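Local atomic coordinates of beta subunit of photoactivated adenylyl cyclase (Beggiatoa sp. PS, PDB entry 5M2A), a protein that probably makes cyclic AMP from ATP in response to blue light, using a flavin-binding BLUF sensor joined to a class III adenylyl cyclase domain. Residues 6-10 with 61-65; 30-35 with 94-98; 158-162 with 283-287. Where two conformers were deposited one is given. Residues are numbered along the deposited sequence.

Contact 1: 6-10 with 61-65; sequences KRLVY and VDKLY. With FMN (flavin mononucleotide), chain F.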
# COMPACT_ATOMS: atom_id res chain seq x y z
N LYS A 6 14.14 0.97 29.06
CA LYS A 6 13.28 0.76 27.90
C LYS A 6 13.32 -0.71 27.50
O LYS A 6 14.18 -1.48 27.94
CB LYS A 6 13.71 1.63 26.71
CG LYS A 6 15.04 1.22 26.13
CD LYS A 6 15.52 2.19 25.07
CE LYS A 6 14.63 2.18 23.85
NZ LYS A 6 15.07 3.19 22.86
N ARG A 7 12.37 -1.09 26.65
CA ARG A 7 12.30 -2.45 26.13
C ARG A 7 11.94 -2.39 24.66
O ARG A 7 10.97 -1.72 24.29
CB ARG A 7 11.29 -3.29 26.92
CG ARG A 7 11.09 -4.70 26.39
CD ARG A 7 10.40 -5.57 27.43
NE ARG A 7 9.20 -4.94 27.97
CZ ARG A 7 9.06 -4.55 29.23
NH1 ARG A 7 10.04 -4.74 30.11
NH2 ARG A 7 7.93 -3.98 29.63
N LEU A 8 12.72 -3.07 23.83
CA LEU A 8 12.45 -3.13 22.41
C LEU A 8 12.31 -4.58 21.95
O LEU A 8 12.89 -5.50 22.53
CB LEU A 8 13.54 -2.41 21.60
CG LEU A 8 15.00 -2.87 21.55
CD1 LEU A 8 15.20 -4.02 20.57
CD2 LEU A 8 15.89 -1.70 21.18
N VAL A 9 11.53 -4.77 20.89
CA VAL A 9 11.32 -6.08 20.31
C VAL A 9 11.51 -5.93 18.82
O VAL A 9 11.03 -4.96 18.23
CB VAL A 9 9.92 -6.64 20.63
CG1 VAL A 9 9.79 -8.06 20.10
CG2 VAL A 9 9.65 -6.59 22.13
N TYR A 10 12.22 -6.87 18.21
CA TYR A 10 12.45 -6.82 16.77
C TYR A 10 12.42 -8.23 16.21
O TYR A 10 12.58 -9.22 16.93
CB TYR A 10 13.79 -6.13 16.43
CG TYR A 10 15.03 -6.95 16.69
CD1 TYR A 10 15.48 -7.90 15.78
CD2 TYR A 10 15.77 -6.76 17.86
CE1 TYR A 10 16.62 -8.65 16.03
CE2 TYR A 10 16.91 -7.51 18.11
CZ TYR A 10 17.33 -8.45 17.19
OH TYR A 10 18.46 -9.20 17.44
N VAL A 61 20.73 0.00 26.00
CA VAL A 61 19.97 -0.75 25.01
C VAL A 61 20.20 -0.19 23.61
O VAL A 61 20.32 -0.95 22.64
CB VAL A 61 18.47 -0.76 25.38
CG1 VAL A 61 17.66 -1.40 24.27
CG2 VAL A 61 18.25 -1.52 26.67
N ASP A 62 20.27 1.13 23.49
CA ASP A 62 20.46 1.74 22.17
C ASP A 62 21.86 1.45 21.62
O ASP A 62 22.02 1.23 20.42
CB ASP A 62 20.20 3.24 22.23
CG ASP A 62 18.75 3.56 22.51
OD1 ASP A 62 17.87 2.72 22.20
OD2 ASP A 62 18.47 4.66 23.04
N LYS A 63 22.87 1.46 22.50
CA LYS A 63 24.21 1.09 22.08
C LYS A 63 24.24 -0.33 21.52
O LYS A 63 24.85 -0.59 20.48
CB LYS A 63 25.19 1.21 23.25
CG LYS A 63 25.41 2.63 23.74
CD LYS A 63 26.38 2.66 24.91
CE LYS A 63 27.79 2.36 24.45
NZ LYS A 63 28.18 3.27 23.34
N LEU A 64 23.59 -1.27 22.22
CA LEU A 64 23.59 -2.66 21.77
C LEU A 64 22.83 -2.83 20.47
O LEU A 64 23.27 -3.56 19.57
CB LEU A 64 22.99 -3.55 22.87
CG LEU A 64 22.69 -4.99 22.47
CD1 LEU A 64 23.94 -5.68 21.97
CD2 LEU A 64 22.07 -5.75 23.64
N TYR A 65 21.67 -2.18 20.34
CA TYR A 65 20.88 -2.36 19.13
C TYR A 65 21.59 -1.78 17.91
O TYR A 65 21.43 -2.30 16.80
CB TYR A 65 19.50 -1.72 19.31
CG TYR A 65 18.52 -2.04 18.19
CD1 TYR A 65 18.06 -3.33 18.00
CD2 TYR A 65 18.07 -1.04 17.34
CE1 TYR A 65 17.16 -3.62 16.98
CE2 TYR A 65 17.18 -1.33 16.32
CZ TYR A 65 16.73 -2.62 16.14
OH TYR A 65 15.84 -2.92 15.13
N1 FMN F . 25.28 -9.05 21.41
C2 FMN F . 25.08 -8.67 22.72
O2 FMN F . 26.00 -8.19 23.37
N3 FMN F . 23.83 -8.80 23.30
C4 FMN F . 22.79 -9.32 22.56
O4 FMN F . 21.67 -9.44 23.07
C4A FMN F . 22.99 -9.71 21.25
N5 FMN F . 21.94 -10.23 20.53
C5A FMN F . 22.12 -10.61 19.23
C6 FMN F . 21.05 -11.13 18.52
C7 FMN F . 21.23 -11.53 17.21
C7M FMN F . 20.05 -12.09 16.46
C8 FMN F . 22.48 -11.40 16.60
C8M FMN F . 22.68 -11.83 15.18
C9 FMN F . 23.55 -10.88 17.31
C9A FMN F . 23.38 -10.48 18.63
N10 FMN F . 24.43 -9.96 19.35
C10 FMN F . 24.25 -9.57 20.66
C1' FMN F . 25.78 -9.84 18.68
C2' FMN F . 26.26 -8.42 18.45
O2' FMN F . 25.78 -7.97 17.20
C3' FMN F . 27.78 -8.40 18.45
O3' FMN F . 28.25 -9.44 17.61
C4' FMN F . 28.31 -8.62 19.87
O4' FMN F . 27.82 -7.61 20.72
C5' FMN F . 29.83 -8.60 19.90
O5' FMN F . 30.28 -7.35 19.44
P FMN F . 31.82 -6.92 19.58
O1P FMN F . 32.04 -6.45 21.00
O2P FMN F . 32.70 -8.11 19.29
O3P FMN F . 32.12 -5.80 18.61
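In the ferredoxin-like fold of a BLUF domain, polar groups buried where a helix covers the sheet need partners; this contact provides for Lys6, while Gln52 of strand 49-55 satisfies Tyr10 OH. Strand 6-10 and helix 61-65 run in nearly the same direction, their axes 24° apart and 10.2 Å from each other at closest approach, with Lys6, Leu8 and Tyr10 directing their CA-to-CB bonds toward the helix. The ammonium group of Lys6 is answered within the contact: NZ of Lys6 donates to OD1 of Asp62 at 2.9 Å, a salt bridge reached by the end of the aspartate side chain. On the other face of the strand, Arg7 is paired elsewhere, with Glu55 and Glu83. The strand's backbone bonds to both neighbours, Leu8 with Leu54 and Arg7 with Glu83, whereas within the helix Tyr65 N donates to Val61 O at 2.9 Å. Next to the salt bridge lies an apolar patch, where Leu8 CD2 meets Val61 CG1 at 3.6 Å and Leu8 CD1 meets Tyr65 CD1 at 3.9 Å. Beyond it the rings of Tyr10 and Tyr65 meet obliquely, planes at 55° and centroids 5.6 Å apart. Tyr10 belongs to the flavin pocket, and its hydroxyl is hydrogen-bonded to Gln52, as in the tyrosine-glutamine-flavin network of BLUF photoreceptors. Leu64 also lines that pocket, and Tyr10 OH itself lies 3.4 Å from C6 of FMN.

Contact 2: 30-35 with 94-98; sequences SIKNNQ and WAMKT. With FMN (flavin mononucleotide), chain F.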
# COMPACT_ATOMS: atom_id res chain seq x y z
N SER A 30 26.26 -12.60 24.18
CA SER A 30 25.15 -11.78 24.65
C SER A 30 25.04 -11.83 26.17
O SER A 30 24.91 -10.80 26.83
CB SER A 30 23.85 -12.23 23.99
OG SER A 30 23.97 -12.21 22.58
N ILE A 31 25.10 -13.04 26.74
CA ILE A 31 25.01 -13.19 28.19
C ILE A 31 26.12 -12.40 28.89
O ILE A 31 25.88 -11.71 29.89
CB ILE A 31 25.04 -14.67 28.58
CG1 ILE A 31 23.75 -15.37 28.13
CG2 ILE A 31 25.22 -14.84 30.09
CD1 ILE A 31 23.74 -16.85 28.42
N LYS A 32 27.34 -12.49 28.37
CA LYS A 32 28.47 -11.79 28.97
C LYS A 32 28.29 -10.28 28.88
O LYS A 32 28.42 -9.56 29.87
CB LYS A 32 29.78 -12.22 28.31
CG LYS A 32 30.20 -13.64 28.63
CD LYS A 32 31.49 -14.00 27.90
CE LYS A 32 31.31 -13.88 26.39
NZ LYS A 32 32.51 -14.31 25.64
N ASN A 33 28.00 -9.77 27.67
CA ASN A 33 27.85 -8.33 27.49
C ASN A 33 26.63 -7.80 28.23
O ASN A 33 26.70 -6.76 28.89
CB ASN A 33 27.76 -7.99 26.01
CG ASN A 33 29.04 -8.32 25.25
OD1 ASN A 33 30.08 -8.59 25.86
ND2 ASN A 33 28.97 -8.29 23.92
N ASN A 34 25.50 -8.51 28.14
CA ASN A 34 24.27 -8.02 28.76
C ASN A 34 24.38 -7.99 30.28
O ASN A 34 23.79 -7.11 30.92
CB ASN A 34 23.08 -8.86 28.31
CG ASN A 34 22.79 -8.70 26.83
OD1 ASN A 34 23.54 -8.05 26.10
ND2 ASN A 34 21.70 -9.31 26.37
N GLN A 35 25.11 -8.93 30.87
CA GLN A 35 25.35 -8.88 32.32
C GLN A 35 26.19 -7.66 32.69
O GLN A 35 25.96 -7.04 33.73
CB GLN A 35 26.04 -10.16 32.79
CG GLN A 35 25.08 -11.28 33.13
CD GLN A 35 25.79 -12.57 33.49
OE1 GLN A 35 27.01 -12.66 33.43
NE2 GLN A 35 25.01 -13.59 33.87
N TRP A 94 17.30 -13.30 33.15
CA TRP A 94 17.93 -13.79 31.93
C TRP A 94 18.71 -12.65 31.28
O TRP A 94 18.11 -11.78 30.65
CB TRP A 94 16.89 -14.34 30.96
CG TRP A 94 16.10 -15.50 31.47
CD1 TRP A 94 16.44 -16.36 32.48
CD2 TRP A 94 14.82 -15.93 30.99
NE1 TRP A 94 15.44 -17.30 32.65
CE2 TRP A 94 14.44 -17.05 31.75
CE3 TRP A 94 13.95 -15.47 30.00
CZ2 TRP A 94 13.23 -17.72 31.54
CZ3 TRP A 94 12.75 -16.14 29.79
CH2 TRP A 94 12.41 -17.25 30.56
N ALA A 95 20.04 -12.67 31.41
CA ALA A 95 20.86 -11.74 30.65
C ALA A 95 20.56 -11.86 29.15
O ALA A 95 20.36 -10.85 28.46
CB ALA A 95 22.34 -12.00 30.92
N MET A 96 20.51 -13.09 28.65
CA MET A 96 19.98 -13.37 27.32
C MET A 96 19.64 -14.86 27.22
O MET A 96 20.53 -15.70 27.07
CB MET A 96 20.97 -12.97 26.23
CG MET A 96 20.44 -13.19 24.81
SD MET A 96 18.73 -12.66 24.59
CE MET A 96 18.82 -10.93 25.06
N LYS A 97 18.36 -15.18 27.31
CA LYS A 97 17.91 -16.56 27.20
C LYS A 97 17.63 -16.87 25.73
O LYS A 97 16.83 -16.17 25.10
CB LYS A 97 16.66 -16.79 28.04
CG LYS A 97 15.90 -18.07 27.72
CD LYS A 97 16.61 -19.28 28.28
CE LYS A 97 16.47 -19.33 29.79
NZ LYS A 97 17.30 -20.40 30.39
N THR A 98 18.29 -17.88 25.19
CA THR A 98 18.08 -18.29 23.80
C THR A 98 17.16 -19.50 23.77
O THR A 98 17.39 -20.49 24.46
CB THR A 98 19.41 -18.63 23.11
OG1 THR A 98 20.23 -17.46 23.06
CG2 THR A 98 19.15 -19.14 21.69
N1 FMN F . 25.28 -9.05 21.41
C2 FMN F . 25.08 -8.67 22.72
O2 FMN F . 26.00 -8.19 23.37
N3 FMN F . 23.83 -8.80 23.30
C4 FMN F . 22.79 -9.32 22.56
O4 FMN F . 21.67 -9.44 23.07
C4A FMN F . 22.99 -9.71 21.25
N5 FMN F . 21.94 -10.23 20.53
C5A FMN F . 22.12 -10.61 19.23
C6 FMN F . 21.05 -11.13 18.52
C7 FMN F . 21.23 -11.53 17.21
C7M FMN F . 20.05 -12.09 16.46
C8 FMN F . 22.48 -11.40 16.60
C8M FMN F . 22.68 -11.83 15.18
C9 FMN F . 23.55 -10.88 17.31
C9A FMN F . 23.38 -10.48 18.63
N10 FMN F . 24.43 -9.96 19.35
C10 FMN F . 24.25 -9.57 20.66
C1' FMN F . 25.78 -9.84 18.68
C2' FMN F . 26.26 -8.42 18.45
O2' FMN F . 25.78 -7.97 17.20
C3' FMN F . 27.78 -8.40 18.45
O3' FMN F . 28.25 -9.44 17.61
C4' FMN F . 28.31 -8.62 19.87
O4' FMN F . 27.82 -7.61 20.72
C5' FMN F . 29.83 -8.60 19.90
O5' FMN F . 30.28 -7.35 19.44
P FMN F . 31.82 -6.92 19.58
O1P FMN F . 32.04 -6.45 21.00
O2P FMN F . 32.70 -8.11 19.29
O3P FMN F . 32.12 -5.80 18.61
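One carboxamide, that of Asn34, joins a helix, a loop and the flavin at once. In this BLUF domain, helix 30-35 and the segment 94-98 that leads into an edge strand of the ferredoxin-like sheet meet beside the isoalloxazine ring, and both amide atoms of Asn34 are put to use. Its ND2 donates to Ala95 O at 2.9 Å and, less closely, to FMN O4 at 3.3 Å, while its OD1 accepts from FMN N3 at 2.9 Å along an almost straight path (175°). The pairing reads the imide edge of the flavin, and Asn33 extends the reading with ND2 donating to FMN O2 at 3.0 Å. The principle is that a bridging amide fixes ligand and loop with respect to each other. Around it the backbones come close, the CA atoms of Ile31 and Ala95 being 5.0 Å apart. The small side chain of Ala95 fits against the helix, its CB 3.6 Å from Gln35 CG and 4.1 Å from Ile31 CG2. Met96 also points toward the helix, with CG 3.6 Å from Ser30 CB, and belongs to the flavin pocket, where it touches Gln52. Trp94 instead directs its CA-to-CB bond away and packs on Met108 of the second subunit. Ser30 OG, hydrogen-bonded to Ile26 O, lies only 3.0 Å from C4A of FMN.

Contact 3: 158-162 with 283-287; sequences FSDIL and EALTR. With MG (magnesium ion), chain G.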
# COMPACT_ATOMS: atom_id res chain seq x y z
N PHE A 158 8.08 11.62 -9.47
CA PHE A 158 7.26 10.73 -10.30
C PHE A 158 8.11 10.28 -11.47
O PHE A 158 8.74 11.11 -12.13
CB PHE A 158 6.00 11.43 -10.84
CG PHE A 158 4.84 11.45 -9.90
CD1 PHE A 158 4.06 10.33 -9.71
CD2 PHE A 158 4.52 12.61 -9.22
CE1 PHE A 158 2.97 10.36 -8.85
CE2 PHE A 158 3.43 12.64 -8.35
CZ PHE A 158 2.66 11.51 -8.17
N SER A 159 8.14 8.97 -11.72
CA SER A 159 8.79 8.47 -12.92
C SER A 159 7.90 7.41 -13.55
O SER A 159 7.23 6.66 -12.85
CB SER A 159 10.17 7.88 -12.61
OG SER A 159 10.09 6.74 -11.78
N ASP A 160 7.87 7.36 -14.88
CA ASP A 160 7.07 6.33 -15.54
C ASP A 160 7.71 5.96 -16.87
O ASP A 160 8.73 6.53 -17.27
CB ASP A 160 5.61 6.77 -15.70
CG ASP A 160 5.38 7.75 -16.81
OD1 ASP A 160 6.36 8.30 -17.35
OD2 ASP A 160 4.20 7.97 -17.15
N ILE A 161 7.08 5.02 -17.55
CA ILE A 161 7.69 4.34 -18.68
C ILE A 161 7.29 5.02 -19.98
O ILE A 161 6.09 5.23 -20.23
CB ILE A 161 7.28 2.86 -18.70
CG1 ILE A 161 7.81 2.17 -17.44
CG2 ILE A 161 7.76 2.19 -19.96
CD1 ILE A 161 7.41 0.69 -17.32
N LEU A 162 8.28 5.33 -20.82
CA LEU A 162 8.01 5.96 -22.10
C LEU A 162 7.26 5.01 -23.03
O LEU A 162 7.60 3.83 -23.12
CB LEU A 162 9.32 6.38 -22.77
CG LEU A 162 9.18 7.09 -24.12
CD1 LEU A 162 8.56 8.47 -23.91
CD2 LEU A 162 10.52 7.19 -24.83
N GLU A 283 6.56 15.17 -15.12
CA GLU A 283 6.89 13.85 -15.63
C GLU A 283 6.32 13.66 -17.03
O GLU A 283 7.00 13.15 -17.93
CB GLU A 283 6.37 12.79 -14.66
CG GLU A 283 6.98 11.43 -14.86
CD GLU A 283 6.58 10.85 -16.17
OE1 GLU A 283 5.36 10.79 -16.45
OE2 GLU A 283 7.48 10.51 -16.96
N ALA A 284 5.07 14.07 -17.24
CA ALA A 284 4.46 13.92 -18.56
C ALA A 284 5.10 14.87 -19.57
O ALA A 284 5.20 14.55 -20.77
CB ALA A 284 2.95 14.18 -18.47
N LEU A 285 5.55 16.03 -19.11
CA LEU A 285 6.10 17.03 -20.02
C LEU A 285 7.43 16.60 -20.63
O LEU A 285 7.77 17.08 -21.72
CB LEU A 285 6.27 18.36 -19.27
CG LEU A 285 6.88 19.55 -20.01
CD1 LEU A 285 5.94 20.05 -21.10
CD2 LEU A 285 7.18 20.64 -19.01
N THR A 286 8.20 15.73 -19.96
CA THR A 286 9.46 15.27 -20.54
C THR A 286 9.28 14.65 -21.92
O THR A 286 10.23 14.63 -22.70
CB THR A 286 10.16 14.26 -19.63
OG1 THR A 286 9.35 13.08 -19.48
CG2 THR A 286 10.47 14.87 -18.26
N ARG A 287 8.08 14.15 -22.23
CA ARG A 287 7.82 13.61 -23.57
C ARG A 287 8.03 14.66 -24.66
O ARG A 287 8.33 14.31 -25.80
CB ARG A 287 6.39 13.08 -23.66
CG ARG A 287 6.22 11.64 -23.26
CD ARG A 287 6.51 11.43 -21.80
NE ARG A 287 6.27 10.04 -21.43
CZ ARG A 287 6.46 9.55 -20.21
NH1 ARG A 287 6.90 10.35 -19.24
NH2 ARG A 287 6.22 8.27 -19.96
MG MG G . 3.87 5.82 -19.16
O HOH W 1 3.54 6.79 -21.04
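Arg287 grips Asp160 with two nitrogens on a single oxygen: NH2 donates to Asp160 OD1 at 2.6 Å and NH1 to the same OD1 at 2.8 Å, the carboxylate oxygen lying near the plane of the guanidinium. NH1 also forms a very short salt bridge, 2.4 Å, to OE2 of Glu283, one turn back along the chain, where Glu283 is described in one of its two deposited conformers. The result is a network in which one arginine pairs with two acids. The other consequence concerns the metal site of this class III cyclase domain, formed by Asp160, Ile161 and Asp204. Magnesium is held by Ile161 O at 2.5 Å and by a water at 2.1 Å, and that water accepts a weak hydrogen bond from Arg287 NH2 at 3.2 Å. The arginine thus reaches the first shell of the ion through the water, by that weak bond, and also pairs with Asp160, which lies at the metal site. Farther out the contact is van der Waals packing: Leu162 CD1 lies 3.7 Å from Arg287 NE, the CG of Glu283 rests 3.3 Å from Phe158 O, and the CB atoms of Phe158 and Glu283 are 4.1 Å apart. The ring of Phe158 leads away to pack on Val276, Ala279 and Ala280, earlier in helix 274-285. Strand 150-161 is flanked in its sheet by strands 205-211 and 247-258, while Ser159 and Ile161 direct their CA-to-CB bonds away from segment 283-287 and pack on helix 173-193.

In the fold
From the N terminus, strand 5-14 opens contact 1 and helix 20-36 opens contact 2 before helix 58-69 closes the first and segment 94-98 the second, so the two loops cross. Contact 1 spans 50 intervening residues and contact 2 spans 58. Together they set two helices against one sheet around a shared FMN; their centres are 13 Å apart, and Leu64 CD2 touches Asn34 OD1 at 3.7 Å. Contact 3 follows in series, in the cyclase domain, closing 120 residues between strand 150-161 and the end of helix 274-285. Its centre lies 43 Å from that of contact 1 and 54 Å from that of contact 2, with helices 110-129 and 132-139 intervening in sequence.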